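Local coordinates for programmed cell death 6-interacting protein (Homo sapiens, PDB 5WA1), which works in endocytosis, multivesicular body biogenesis, membrane repair and cytokinesis, and is represented here by its Bro1 domain in complex with a CHMP4C peptide, at residues Asp162-Leu167 with Phe221-Arg226; Phe176-Phe181 with Thr207-Met212; Ala214-Val219 with Thr357-Thr362. All coordinates share one frame; numbering follows the deposited sequence.

Contact 1 (Asp162-Leu167 with Phe221-Arg226); sequences DNDEGL and FLKATR
D164 and K223 meet at the peptide-binding surface of the Bro1 domain, where the start of helix 164-191 faces the end of helix 202-226. K223 CG is anti to the backbone N and the chain bends at chi2 (76°); farther out, NZ meets D164 OD1 in a salt bridge. The modelled separation of NZ and OD1, 2.4 Å, is very short, and its exact value is doubtful. The same ammonium pairs with D227. The bound peptide also reaches this pair: aromatic side chains of the peptide make a cation-pi contact with K223 and pack on L167, and one is weakly hydrogen-bonded to D164 OD2.

At this helix N-terminus, N163 holds the N-cap position. Its OD1 takes G166 N in the carbonyl plane, on a lone pair, at 2.9 Å, and E165 N more weakly.

R226 reaches across from the other helix with its chain extended from CG to NE. One face of its guanidinium lies under N163 CA and D164 N, and D162 O is 2.9 Å from NH2. A water in the guanidinium plane accepts from R226 NH1 at 3.0 Å and donates to D164 OD1 at 2.6 Å. The apolar part is L167, whose CD1 lies 3.8 Å from R226 CD, while L167 CD2 touches L222 CB at 3.9 Å.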
ATOM      1  N   ASP A 162       7.806  16.407  -2.376  1.00 61.84           N
ATOM      2  CA  ASP A 162       8.701  17.405  -2.947  1.00 71.77           C
ATOM      3  C   ASP A 162      10.132  17.221  -2.452  1.00 79.66           C
ATOM      4  O   ASP A 162      10.994  18.070  -2.698  1.00 86.36           O
ATOM      5  CB  ASP A 162       8.179  18.809  -2.614  1.00 79.63           C
ATOM      6  CG  ASP A 162       8.914  19.913  -3.360  1.00104.44           C
ATOM      7  OD1 ASP A 162       8.788  19.988  -4.600  1.00104.02           O
ATOM      8  OD2 ASP A 162       9.610  20.715  -2.697  1.00116.81           O
ATOM      9  N   ASN A 163      10.397  16.118  -1.767  1.00 67.88           N
ATOM     10  CA  ASN A 163      11.704  15.822  -1.209  1.00 66.88           C
ATOM     11  C   ASN A 163      12.072  14.389  -1.562  1.00 66.01           C
ATOM     12  O   ASN A 163      11.233  13.487  -1.475  1.00 64.16           O
ATOM     13  CB  ASN A 163      11.703  16.025   0.309  1.00 71.38           C
ATOM     14  CG  ASN A 163      12.964  15.528   0.956  1.00 81.47           C
ATOM     15  OD1 ASN A 163      13.115  14.333   1.186  1.00 79.03           O
ATOM     16  ND2 ASN A 163      13.889  16.441   1.248  1.00 87.17           N
ATOM     17  N   ASP A 164      13.335  14.181  -1.946  1.00 68.38           N
ATOM     18  CA  ASP A 164      13.735  12.880  -2.473  1.00 75.57           C
ATOM     19  C   ASP A 164      13.680  11.803  -1.400  1.00 67.16           C
ATOM     20  O   ASP A 164      13.292  10.662  -1.675  1.00 64.25           O
ATOM     21  CB  ASP A 164      15.136  12.955  -3.075  1.00 78.84           C
ATOM     22  CG  ASP A 164      15.520  11.685  -3.811  1.00 76.93           C
ATOM     23  OD1 ASP A 164      14.987  11.459  -4.923  1.00 72.47           O
ATOM     24  OD2 ASP A 164      16.350  10.915  -3.281  1.00 73.78           O
ATOM     25  N   GLU A 165      14.057  12.148  -0.170  1.00 63.33           N
ATOM     26  CA  GLU A 165      13.997  11.179   0.920  1.00 64.43           C
ATOM     27  C   GLU A 165      12.554  10.823   1.259  1.00 59.25           C
ATOM     28  O   GLU A 165      12.245   9.655   1.520  1.00 62.33           O
ATOM     29  CB  GLU A 165      14.734  11.736   2.143  1.00 78.35           C
ATOM     30  CG  GLU A 165      15.097  10.694   3.184  1.00 95.96           C
ATOM     31  CD  GLU A 165      15.798   9.490   2.582  1.00107.72           C
ATOM     32  OE1 GLU A 165      15.171   8.409   2.528  1.00111.38           O
ATOM     33  OE2 GLU A 165      16.967   9.624   2.159  1.00111.47           O
ATOM     34  N   GLY A 166      11.656  11.813   1.248  1.00 64.49           N
ATOM     35  CA  GLY A 166      10.240  11.522   1.421  1.00 58.82           C
ATOM     36  C   GLY A 166       9.697  10.612   0.336  1.00 57.79           C
ATOM     37  O   GLY A 166       8.920   9.694   0.609  1.00 53.10           O
ATOM     38  N   LEU A 167      10.098  10.854  -0.914  1.00 53.67           N
ATOM     39  CA  LEU A 167       9.685   9.974  -2.004  1.00 53.17           C
ATOM     40  C   LEU A 167      10.183   8.550  -1.782  1.00 47.98           C
ATOM     41  O   LEU A 167       9.443   7.579  -1.991  1.00 48.64           O
ATOM     42  CB  LEU A 167      10.197  10.523  -3.341  1.00 49.78           C
ATOM     43  CG  LEU A 167       9.452  11.723  -3.935  1.00 52.36           C
ATOM     44  CD1 LEU A 167      10.320  12.407  -4.997  1.00 58.28           C
ATOM     45  CD2 LEU A 167       8.110  11.298  -4.525  1.00 47.83           C
ATOM     46  N   PHE A 221       6.829   7.568 -10.558  1.00 41.38           N
ATOM     47  CA  PHE A 221       6.532   8.571 -11.576  1.00 42.82           C
ATOM     48  C   PHE A 221       6.867   9.967 -11.064  1.00 45.78           C
ATOM     49  O   PHE A 221       7.479  10.773 -11.776  1.00 42.68           O
ATOM     50  CB  PHE A 221       5.059   8.454 -11.997  1.00 41.08           C
ATOM     51  CG  PHE A 221       4.498   9.702 -12.617  1.00 42.09           C
ATOM     52  CD1 PHE A 221       4.693   9.972 -13.964  1.00 39.82           C
ATOM     53  CD2 PHE A 221       3.781  10.609 -11.853  1.00 36.54           C
ATOM     54  CE1 PHE A 221       4.183  11.135 -14.533  1.00 40.16           C
ATOM     55  CE2 PHE A 221       3.275  11.769 -12.409  1.00 48.81           C
ATOM     56  CZ  PHE A 221       3.480  12.035 -13.757  1.00 43.42           C
ATOM     57  N   LEU A 222       6.493  10.266  -9.815  1.00 42.47           N
ATOM     58  CA  LEU A 222       6.815  11.570  -9.237  1.00 48.21           C
ATOM     59  C   LEU A 222       8.321  11.756  -9.101  1.00 56.29           C
ATOM     60  O   LEU A 222       8.848  12.857  -9.324  1.00 56.95           O
ATOM     61  CB  LEU A 222       6.125  11.726  -7.881  1.00 48.12           C
ATOM     62  CG  LEU A 222       4.594  11.788  -7.949  1.00 53.18           C
ATOM     63  CD1 LEU A 222       4.004  11.778  -6.552  1.00 46.69           C
ATOM     64  CD2 LEU A 222       4.146  13.031  -8.706  1.00 50.51           C
ATOM     65  N   LYS A 223       9.032  10.685  -8.749  1.00 53.22           N
ATOM     66  CA  LYS A 223      10.490  10.739  -8.679  1.00 53.36           C
ATOM     67  C   LYS A 223      11.092  11.036 -10.048  1.00 47.78           C
ATOM     68  O   LYS A 223      11.994  11.872 -10.181  1.00 51.44           O
ATOM     69  CB  LYS A 223      11.019   9.415  -8.130  1.00 50.74           C
ATOM     70  CG  LYS A 223      12.488   9.141  -8.382  1.00 61.56           C
ATOM     71  CD  LYS A 223      13.351   9.950  -7.463  1.00 67.04           C
ATOM     72  CE  LYS A 223      14.795   9.487  -7.512  1.00 72.87           C
ATOM     73  NZ  LYS A 223      15.675  10.601  -7.100  1.00 74.21           N
ATOM     74  N   ALA A 224      10.608  10.347 -11.083  1.00 50.69           N
ATOM     75  CA  ALA A 224      11.133  10.578 -12.425  1.00 51.61           C
ATOM     76  C   ALA A 224      10.867  12.006 -12.882  1.00 49.60           C
ATOM     77  O   ALA A 224      11.738  12.649 -13.489  1.00 56.03           O
ATOM     78  CB  ALA A 224      10.523   9.573 -13.401  1.00 47.26           C
ATOM     79  N   THR A 225       9.672  12.523 -12.593  1.00 50.57           N
ATOM     80  CA  THR A 225       9.344  13.893 -12.976  1.00 53.11           C
ATOM     81  C   THR A 225      10.233  14.886 -12.251  1.00 57.65           C
ATOM     82  O   THR A 225      10.719  15.853 -12.849  1.00 54.82           O
ATOM     83  CB  THR A 225       7.874  14.191 -12.676  1.00 55.69           C
ATOM     84  OG1 THR A 225       7.047  13.303 -13.430  1.00 56.35           O
ATOM     85  CG2 THR A 225       7.535  15.621 -13.065  1.00 57.73           C
ATOM     86  N   ARG A 226      10.469  14.651 -10.960  1.00 53.25           N
ATOM     87  CA  ARG A 226      11.253  15.576 -10.156  1.00 57.87           C
ATOM     88  C   ARG A 226      12.707  15.615 -10.617  1.00 60.74           C
ATOM     89  O   ARG A 226      13.314  16.688 -10.691  1.00 66.21           O
ATOM     90  CB  ARG A 226      11.150  15.173  -8.683  1.00 59.78           C
ATOM     91  CG  ARG A 226      11.844  16.117  -7.730  1.00 65.62           C
ATOM     92  CD  ARG A 226      11.449  15.825  -6.293  1.00 72.10           C
ATOM     93  NE  ARG A 226      11.960  16.852  -5.393  1.00 73.92           N
ATOM     94  CZ  ARG A 226      13.178  16.843  -4.861  1.00 77.32           C
ATOM     95  NH1 ARG A 226      14.023  15.858  -5.138  1.00 79.06           N
ATOM     96  NH2 ARG A 226      13.555  17.826  -4.060  1.00 79.34           N
TER
HETATM   97  O   HOH W   1      13.993  13.170  -6.553  1.00 30.00           O
HETATM   98  O   HOH W   2      15.161  17.108  -1.542  1.00 67.87           O

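Contact 2 (Phe176-Phe181 with Thr207-Met212); sequences FASGAF and TLSLIM
F181 and L208 form the apolar centre, with L208 CB set over one face of the phenyl ring in a CH-pi contact, 3.9 Å from the ring centroid and 17° off the normal. L208 CD1 extends the cover toward the far rim, where it comes within 3.9 Å of F181 CE1. M212 approaches the same ring differently. Its CG lies in the ring plane at the edge, 3.9 Å from F181 CE2, and the thioether chain, bent at chi2 and chi3, turns past A177. That methionine CG is also 3.8 Å from A177 CB, so a single methylene touches both a ring edge and a methyl group. F146 of helix 137-157 adds an edge-to-face ring contact to F181.

These side chains lie between two consecutive helices of the Bro1 domain, a family placed in the TPR clan. The short segments run antiparallel, with an angle of 163° between their directions and axes only 7.6 Å apart. The small S178 and S209 are consistent with so close an approach; their CA atoms are the nearest pair.

At this polar edge the two serines exchange hydrogen bonds. Each holds OG anti to its own backbone N (chi1 179° for S178), which carries the hydroxyl across to the facing helix. S209 OG donates to S178 O at 2.7 Å, tilted from the carbonyl plane, and S178 OG donates to S209 O at 2.8 Å from above its plane. The buried hydroxyls are thus satisfied by backbone carbonyls of the opposite helix, and S178 OG is hydrogen-bonded in addition to S361 OG, from the loop after helix 319-340.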
ATOM      1  N   PHE A 176       6.126  -2.290   0.825  1.00 41.74           N
ATOM      2  CA  PHE A 176       5.962  -3.139   1.999  1.00 39.63           C
ATOM      3  C   PHE A 176       4.486  -3.409   2.273  1.00 46.31           C
ATOM      4  O   PHE A 176       4.080  -4.564   2.439  1.00 45.29           O
ATOM      5  CB  PHE A 176       6.620  -2.503   3.225  1.00 41.42           C
ATOM      6  CG  PHE A 176       6.262  -3.205   4.502  1.00 46.37           C
ATOM      7  CD1 PHE A 176       6.931  -4.355   4.874  1.00 48.90           C
ATOM      8  CD2 PHE A 176       5.197  -2.767   5.281  1.00 44.83           C
ATOM      9  CE1 PHE A 176       6.577  -5.043   6.044  1.00 44.19           C
ATOM     10  CE2 PHE A 176       4.830  -3.447   6.437  1.00 46.64           C
ATOM     11  CZ  PHE A 176       5.527  -4.583   6.816  1.00 46.39           C
ATOM     12  N   ALA A 177       3.666  -2.352   2.328  1.00 40.77           N
ATOM     13  CA  ALA A 177       2.241  -2.543   2.581  1.00 42.37           C
ATOM     14  C   ALA A 177       1.618  -3.453   1.532  1.00 39.10           C
ATOM     15  O   ALA A 177       0.834  -4.351   1.865  1.00 45.52           O
ATOM     16  CB  ALA A 177       1.518  -1.194   2.619  1.00 36.05           C
ATOM     17  N   SER A 178       1.989  -3.264   0.264  1.00 41.10           N
ATOM     18  CA  SER A 178       1.472  -4.117  -0.802  1.00 41.38           C
ATOM     19  C   SER A 178       1.819  -5.579  -0.560  1.00 45.83           C
ATOM     20  O   SER A 178       0.972  -6.463  -0.726  1.00 42.48           O
ATOM     21  CB  SER A 178       2.026  -3.665  -2.155  1.00 38.93           C
ATOM     22  OG  SER A 178       1.542  -4.513  -3.200  1.00 39.99           O
ATOM     23  N   GLY A 179       3.071  -5.855  -0.185  1.00 46.20           N
ATOM     24  CA  GLY A 179       3.473  -7.230   0.050  1.00 44.82           C
ATOM     25  C   GLY A 179       2.864  -7.816   1.305  1.00 44.81           C
ATOM     26  O   GLY A 179       2.606  -9.025   1.374  1.00 46.65           O
ATOM     27  N   ALA A 180       2.620  -6.981   2.314  1.00 44.02           N
ATOM     28  CA  ALA A 180       2.043  -7.494   3.551  1.00 43.89           C
ATOM     29  C   ALA A 180       0.556  -7.789   3.390  1.00 48.17           C
ATOM     30  O   ALA A 180       0.079  -8.819   3.873  1.00 47.45           O
ATOM     31  CB  ALA A 180       2.277  -6.508   4.698  1.00 42.90           C
ATOM     32  N   PHE A 181      -0.192  -6.904   2.715  1.00 46.31           N
ATOM     33  CA  PHE A 181      -1.584  -7.224   2.405  1.00 42.74           C
ATOM     34  C   PHE A 181      -1.666  -8.474   1.544  1.00 44.13           C
ATOM     35  O   PHE A 181      -2.564  -9.303   1.722  1.00 47.87           O
ATOM     36  CB  PHE A 181      -2.274  -6.054   1.693  1.00 38.91           C
ATOM     37  CG  PHE A 181      -2.573  -4.881   2.586  1.00 37.00           C
ATOM     38  CD1 PHE A 181      -3.221  -5.054   3.799  1.00 35.31           C
ATOM     39  CD2 PHE A 181      -2.210  -3.591   2.195  1.00 38.64           C
ATOM     40  CE1 PHE A 181      -3.502  -3.964   4.621  1.00 45.39           C
ATOM     41  CE2 PHE A 181      -2.481  -2.500   3.011  1.00 39.16           C
ATOM     42  CZ  PHE A 181      -3.134  -2.681   4.220  1.00 43.07           C
ATOM     43  N   THR A 207      -7.229  -6.404  -2.843  1.00 46.50           N
ATOM     44  CA  THR A 207      -7.440  -5.093  -3.453  1.00 43.84           C
ATOM     45  C   THR A 207      -6.552  -4.038  -2.802  1.00 40.20           C
ATOM     46  O   THR A 207      -5.957  -3.207  -3.492  1.00 39.40           O
ATOM     47  CB  THR A 207      -8.914  -4.688  -3.373  1.00 46.93           C
ATOM     48  OG1 THR A 207      -9.695  -5.585  -4.169  1.00 51.16           O
ATOM     49  CG2 THR A 207      -9.117  -3.266  -3.898  1.00 43.12           C
ATOM     50  N   LEU A 208      -6.446  -4.060  -1.471  1.00 41.81           N
ATOM     51  CA  LEU A 208      -5.531  -3.149  -0.794  1.00 42.37           C
ATOM     52  C   LEU A 208      -4.100  -3.342  -1.281  1.00 34.75           C
ATOM     53  O   LEU A 208      -3.350  -2.371  -1.414  1.00 35.03           O
ATOM     54  CB  LEU A 208      -5.598  -3.358   0.724  1.00 42.42           C
ATOM     55  CG  LEU A 208      -6.935  -2.992   1.374  1.00 38.36           C
ATOM     56  CD1 LEU A 208      -6.940  -3.408   2.844  1.00 39.64           C
ATOM     57  CD2 LEU A 208      -7.182  -1.502   1.238  1.00 41.14           C
ATOM     58  N   SER A 209      -3.693  -4.591  -1.516  1.00 41.81           N
ATOM     59  CA  SER A 209      -2.342  -4.828  -2.011  1.00 40.52           C
ATOM     60  C   SER A 209      -2.124  -4.139  -3.352  1.00 43.33           C
ATOM     61  O   SER A 209      -1.076  -3.524  -3.590  1.00 41.27           O
ATOM     62  CB  SER A 209      -2.094  -6.329  -2.137  1.00 41.62           C
ATOM     63  OG  SER A 209      -0.819  -6.592  -2.687  1.00 45.98           O
ATOM     64  N   LEU A 210      -3.105  -4.230  -4.245  1.00 40.16           N
ATOM     65  CA  LEU A 210      -2.978  -3.572  -5.545  1.00 36.48           C
ATOM     66  C   LEU A 210      -2.996  -2.053  -5.420  1.00 37.83           C
ATOM     67  O   LEU A 210      -2.259  -1.357  -6.136  1.00 38.49           O
ATOM     68  CB  LEU A 210      -4.090  -4.063  -6.462  1.00 38.59           C
ATOM     69  CG  LEU A 210      -4.102  -3.496  -7.876  1.00 45.17           C
ATOM     70  CD1 LEU A 210      -2.725  -3.609  -8.524  1.00 53.97           C
ATOM     71  CD2 LEU A 210      -5.151  -4.247  -8.671  1.00 45.00           C
ATOM     72  N   ILE A 211      -3.823  -1.507  -4.525  1.00 38.10           N
ATOM     73  CA  ILE A 211      -3.841  -0.055  -4.334  1.00 38.56           C
ATOM     74  C   ILE A 211      -2.465   0.445  -3.894  1.00 43.06           C
ATOM     75  O   ILE A 211      -1.966   1.467  -4.387  1.00 35.53           O
ATOM     76  CB  ILE A 211      -4.930   0.337  -3.317  1.00 36.92           C
ATOM     77  CG1 ILE A 211      -6.321   0.053  -3.881  1.00 39.23           C
ATOM     78  CG2 ILE A 211      -4.769   1.808  -2.903  1.00 36.73           C
ATOM     79  CD1 ILE A 211      -7.444   0.186  -2.850  1.00 39.86           C
ATOM     80  N   MET A 212      -1.838  -0.260  -2.947  1.00 34.51           N
ATOM     81  CA  MET A 212      -0.521   0.150  -2.470  1.00 34.55           C
ATOM     82  C   MET A 212       0.530  -0.009  -3.551  1.00 36.00           C
ATOM     83  O   MET A 212       1.460   0.800  -3.650  1.00 36.89           O
ATOM     84  CB  MET A 212      -0.132  -0.674  -1.232  1.00 40.74           C
ATOM     85  CG  MET A 212      -1.069  -0.500  -0.044  1.00 41.30           C
ATOM     86  SD  MET A 212      -1.158   1.217   0.517  1.00 46.80           S
ATOM     87  CE  MET A 212      -2.906   1.402   0.878  1.00 46.48           C
TER

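Contact 3 (Ala214-Val219 with Thr357-Thr362); sequences AQAQEV and TLVKST
Q217 and V359 bring helix 202-226 against the irregular loop that follows helix 319-340, in a partly buried part of the Bro1 domain. The glutamine sends CG anti to its backbone N (chi1 178°) and then bends at chi2 (73°), which swings the carboxamide out of the helix toward the loop backbone. There its OE1 accepts L358 N at 3.1 Å. The bond is nearly straight, 170° at the hydrogen, and the donor lies in the amide plane on a lone pair. The other end of the group is occupied as well, since NE2 is hydrogen-bonded to A356 O and to L237 O of helix 231-252.

V359 fills the angle between this side chain and the helix backbone. Its CG1 stands anti to the carbonyl carbon and presses on the helix, 3.5 Å from A216 CB and equally 3.5 Å from Q217 N. CG2 takes the crowded position between backbone N and carbonyl carbon, and it lies 3.6 Å from Q217 OE1 and 4.0 Å from Q217 CB. The two side chains cross obliquely, the valine methyl flanking the amide oxygen.

L358 packs instead on L237, on F220 and on an apolar side chain of the bound peptide, and T357 OG1 bonds to Y244 OH. With bonds at both its oxygen and its nitrogen, the Q217 carboxamide has its rotation and its orientation fixed, and the bond to the loop uses a neutral amide, a single group that ties the loop backbone to two helices.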
ATOM      1  N   ALA A 214      -0.055   0.333  -6.786  1.00 39.99           N
ATOM      2  CA  ALA A 214      -0.287   1.475  -7.673  1.00 35.71           C
ATOM      3  C   ALA A 214       0.332   2.743  -7.114  1.00 41.43           C
ATOM      4  O   ALA A 214       0.902   3.549  -7.856  1.00 37.34           O
ATOM      5  CB  ALA A 214      -1.789   1.691  -7.882  1.00 36.40           C
ATOM      6  N   GLN A 215       0.211   2.951  -5.802  1.00 37.79           N
ATOM      7  CA  GLN A 215       0.727   4.179  -5.230  1.00 32.45           C
ATOM      8  C   GLN A 215       2.245   4.164  -5.198  1.00 40.99           C
ATOM      9  O   GLN A 215       2.870   5.214  -5.386  1.00 38.97           O
ATOM     10  CB  GLN A 215       0.102   4.412  -3.851  1.00 42.52           C
ATOM     11  CG  GLN A 215      -1.385   4.724  -4.045  1.00 40.84           C
ATOM     12  CD  GLN A 215      -2.169   5.100  -2.794  1.00 46.15           C
ATOM     13  OE1 GLN A 215      -3.143   5.844  -2.892  1.00 43.79           O
ATOM     14  NE2 GLN A 215      -1.783   4.568  -1.630  1.00 40.41           N
ATOM     15  N   ALA A 216       2.849   2.985  -5.020  1.00 39.15           N
ATOM     16  CA  ALA A 216       4.299   2.880  -5.151  1.00 37.01           C
ATOM     17  C   ALA A 216       4.749   3.263  -6.558  1.00 38.48           C
ATOM     18  O   ALA A 216       5.713   4.018  -6.723  1.00 41.59           O
ATOM     19  CB  ALA A 216       4.759   1.462  -4.805  1.00 37.11           C
ATOM     20  N   GLN A 217       4.061   2.750  -7.588  1.00 37.29           N
ATOM     21  CA  GLN A 217       4.400   3.113  -8.967  1.00 42.48           C
ATOM     22  C   GLN A 217       4.209   4.609  -9.206  1.00 39.14           C
ATOM     23  O   GLN A 217       5.018   5.246  -9.894  1.00 38.88           O
ATOM     24  CB  GLN A 217       3.561   2.292  -9.951  1.00 39.93           C
ATOM     25  CG  GLN A 217       3.787   2.616 -11.445  1.00 36.59           C
ATOM     26  CD  GLN A 217       5.126   2.102 -11.982  1.00 37.97           C
ATOM     27  OE1 GLN A 217       5.762   1.241 -11.377  1.00 39.85           O
ATOM     28  NE2 GLN A 217       5.554   2.632 -13.135  1.00 35.06           N
ATOM     29  N   GLU A 218       3.161   5.194  -8.625  1.00 38.85           N
ATOM     30  CA  GLU A 218       2.961   6.631  -8.765  1.00 39.37           C
ATOM     31  C   GLU A 218       4.116   7.418  -8.165  1.00 43.08           C
ATOM     32  O   GLU A 218       4.515   8.461  -8.702  1.00 40.11           O
ATOM     33  CB  GLU A 218       1.644   7.046  -8.107  1.00 38.70           C
ATOM     34  CG  GLU A 218       1.363   8.545  -8.212  1.00 43.94           C
ATOM     35  CD  GLU A 218       0.082   8.945  -7.494  1.00 47.62           C
ATOM     36  OE1 GLU A 218      -0.577   8.055  -6.928  1.00 48.59           O
ATOM     37  OE2 GLU A 218      -0.265  10.142  -7.495  1.00 56.94           O
ATOM     38  N   VAL A 219       4.652   6.952  -7.032  1.00 38.05           N
ATOM     39  CA  VAL A 219       5.785   7.629  -6.417  1.00 33.16           C
ATOM     40  C   VAL A 219       6.992   7.590  -7.344  1.00 35.56           C
ATOM     41  O   VAL A 219       7.745   8.564  -7.443  1.00 40.89           O
ATOM     42  CB  VAL A 219       6.108   7.001  -5.040  1.00 40.18           C
ATOM     43  CG1 VAL A 219       7.433   7.532  -4.517  1.00 43.75           C
ATOM     44  CG2 VAL A 219       4.999   7.306  -4.046  1.00 40.84           C
ATOM     45  N   THR A 357       7.344  -1.020 -15.148  1.00 48.30           N
ATOM     46  CA  THR A 357       7.006  -1.241 -13.747  1.00 43.09           C
ATOM     47  C   THR A 357       8.287  -1.224 -12.917  1.00 45.22           C
ATOM     48  O   THR A 357       9.219  -1.986 -13.186  1.00 48.93           O
ATOM     49  CB  THR A 357       6.243  -2.556 -13.559  1.00 56.15           C
ATOM     50  OG1 THR A 357       6.220  -2.908 -12.166  1.00 55.39           O
ATOM     51  CG2 THR A 357       6.873  -3.683 -14.362  1.00 57.89           C
ATOM     52  N   LEU A 358       8.334  -0.331 -11.932  1.00 43.02           N
ATOM     53  CA  LEU A 358       9.463  -0.187 -11.024  1.00 47.75           C
ATOM     54  C   LEU A 358       9.191  -0.750  -9.639  1.00 55.04           C
ATOM     55  O   LEU A 358      10.044  -0.625  -8.753  1.00 49.00           O
ATOM     56  CB  LEU A 358       9.842   1.295 -10.894  1.00 53.49           C
ATOM     57  CG  LEU A 358      10.896   1.830 -11.868  1.00 61.30           C
ATOM     58  CD1 LEU A 358      12.261   1.328 -11.456  1.00 69.71           C
ATOM     59  CD2 LEU A 358      10.595   1.409 -13.290  1.00 62.80           C
ATOM     60  N   VAL A 359       8.033  -1.366  -9.420  1.00 51.04           N
ATOM     61  CA  VAL A 359       7.607  -1.730  -8.075  1.00 46.41           C
ATOM     62  C   VAL A 359       7.296  -3.215  -8.006  1.00 53.41           C
ATOM     63  O   VAL A 359       6.957  -3.853  -9.010  1.00 52.27           O
ATOM     64  CB  VAL A 359       6.391  -0.891  -7.634  1.00 42.83           C
ATOM     65  CG1 VAL A 359       6.785   0.574  -7.544  1.00 44.10           C
ATOM     66  CG2 VAL A 359       5.241  -1.073  -8.615  1.00 40.62           C
ATOM     67  N   LYS A 360       7.422  -3.762  -6.797  1.00 47.97           N
ATOM     68  CA  LYS A 360       7.137  -5.159  -6.511  1.00 52.57           C
ATOM     69  C   LYS A 360       6.527  -5.232  -5.119  1.00 52.02           C
ATOM     70  O   LYS A 360       6.903  -4.461  -4.233  1.00 56.67           O
ATOM     71  CB  LYS A 360       8.420  -6.005  -6.592  1.00 68.16           C
ATOM     72  CG  LYS A 360       8.232  -7.490  -6.317  1.00 90.10           C
ATOM     73  CD  LYS A 360       7.420  -8.167  -7.412  1.00101.02           C
ATOM     74  CE  LYS A 360       7.011  -9.579  -7.009  1.00105.47           C
ATOM     75  NZ  LYS A 360       6.138 -10.223  -8.030  1.00105.14           N
ATOM     76  N   SER A 361       5.560  -6.133  -4.933  1.00 50.74           N
ATOM     77  CA  SER A 361       5.042  -6.397  -3.596  1.00 52.37           C
ATOM     78  C   SER A 361       6.135  -7.069  -2.771  1.00 50.52           C
ATOM     79  O   SER A 361       6.607  -8.150  -3.131  1.00 59.80           O
ATOM     80  CB  SER A 361       3.796  -7.282  -3.663  1.00 55.41           C
ATOM     81  OG  SER A 361       2.750  -6.649  -4.391  1.00 55.15           O
ATOM     82  N   THR A 362       6.564  -6.417  -1.694  1.00 47.81           N
ATOM     83  CA  THR A 362       7.692  -6.918  -0.902  1.00 50.63           C
ATOM     84  C   THR A 362       7.281  -8.163  -0.126  1.00 58.06           C
ATOM     85  O   THR A 362       6.340  -8.098   0.677  1.00 54.92           O
ATOM     86  CB  THR A 362       8.184  -5.841   0.064  1.00 55.08           C
ATOM     87  OG1 THR A 362       8.464  -4.635  -0.665  1.00 47.06           O
ATOM     88  CG2 THR A 362       9.444  -6.298   0.796  1.00 52.30           C
TER

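Overall arrangement
Contacts 1 and 2 join the same pair of helices, 164-191 and 202-226, at places whose centres lie about 21 Å apart, and their chemistry follows depth. Contact 2, near the middle of the chain and fully buried, relies on ring packing and serine-to-carbonyl bonds. Contact 1, toward the surface, uses charges and waters and meets the bound peptide. Contact 3 is intermediate, partly buried, and adds the loop of 357-362 to helix 202-226 through a neutral amide and a valine. It touches both others. V219 packs against L167 of contact 1; in the loop segment itself L358, near one end, packs on the peptide, while S361 provides the link to buried contact 2.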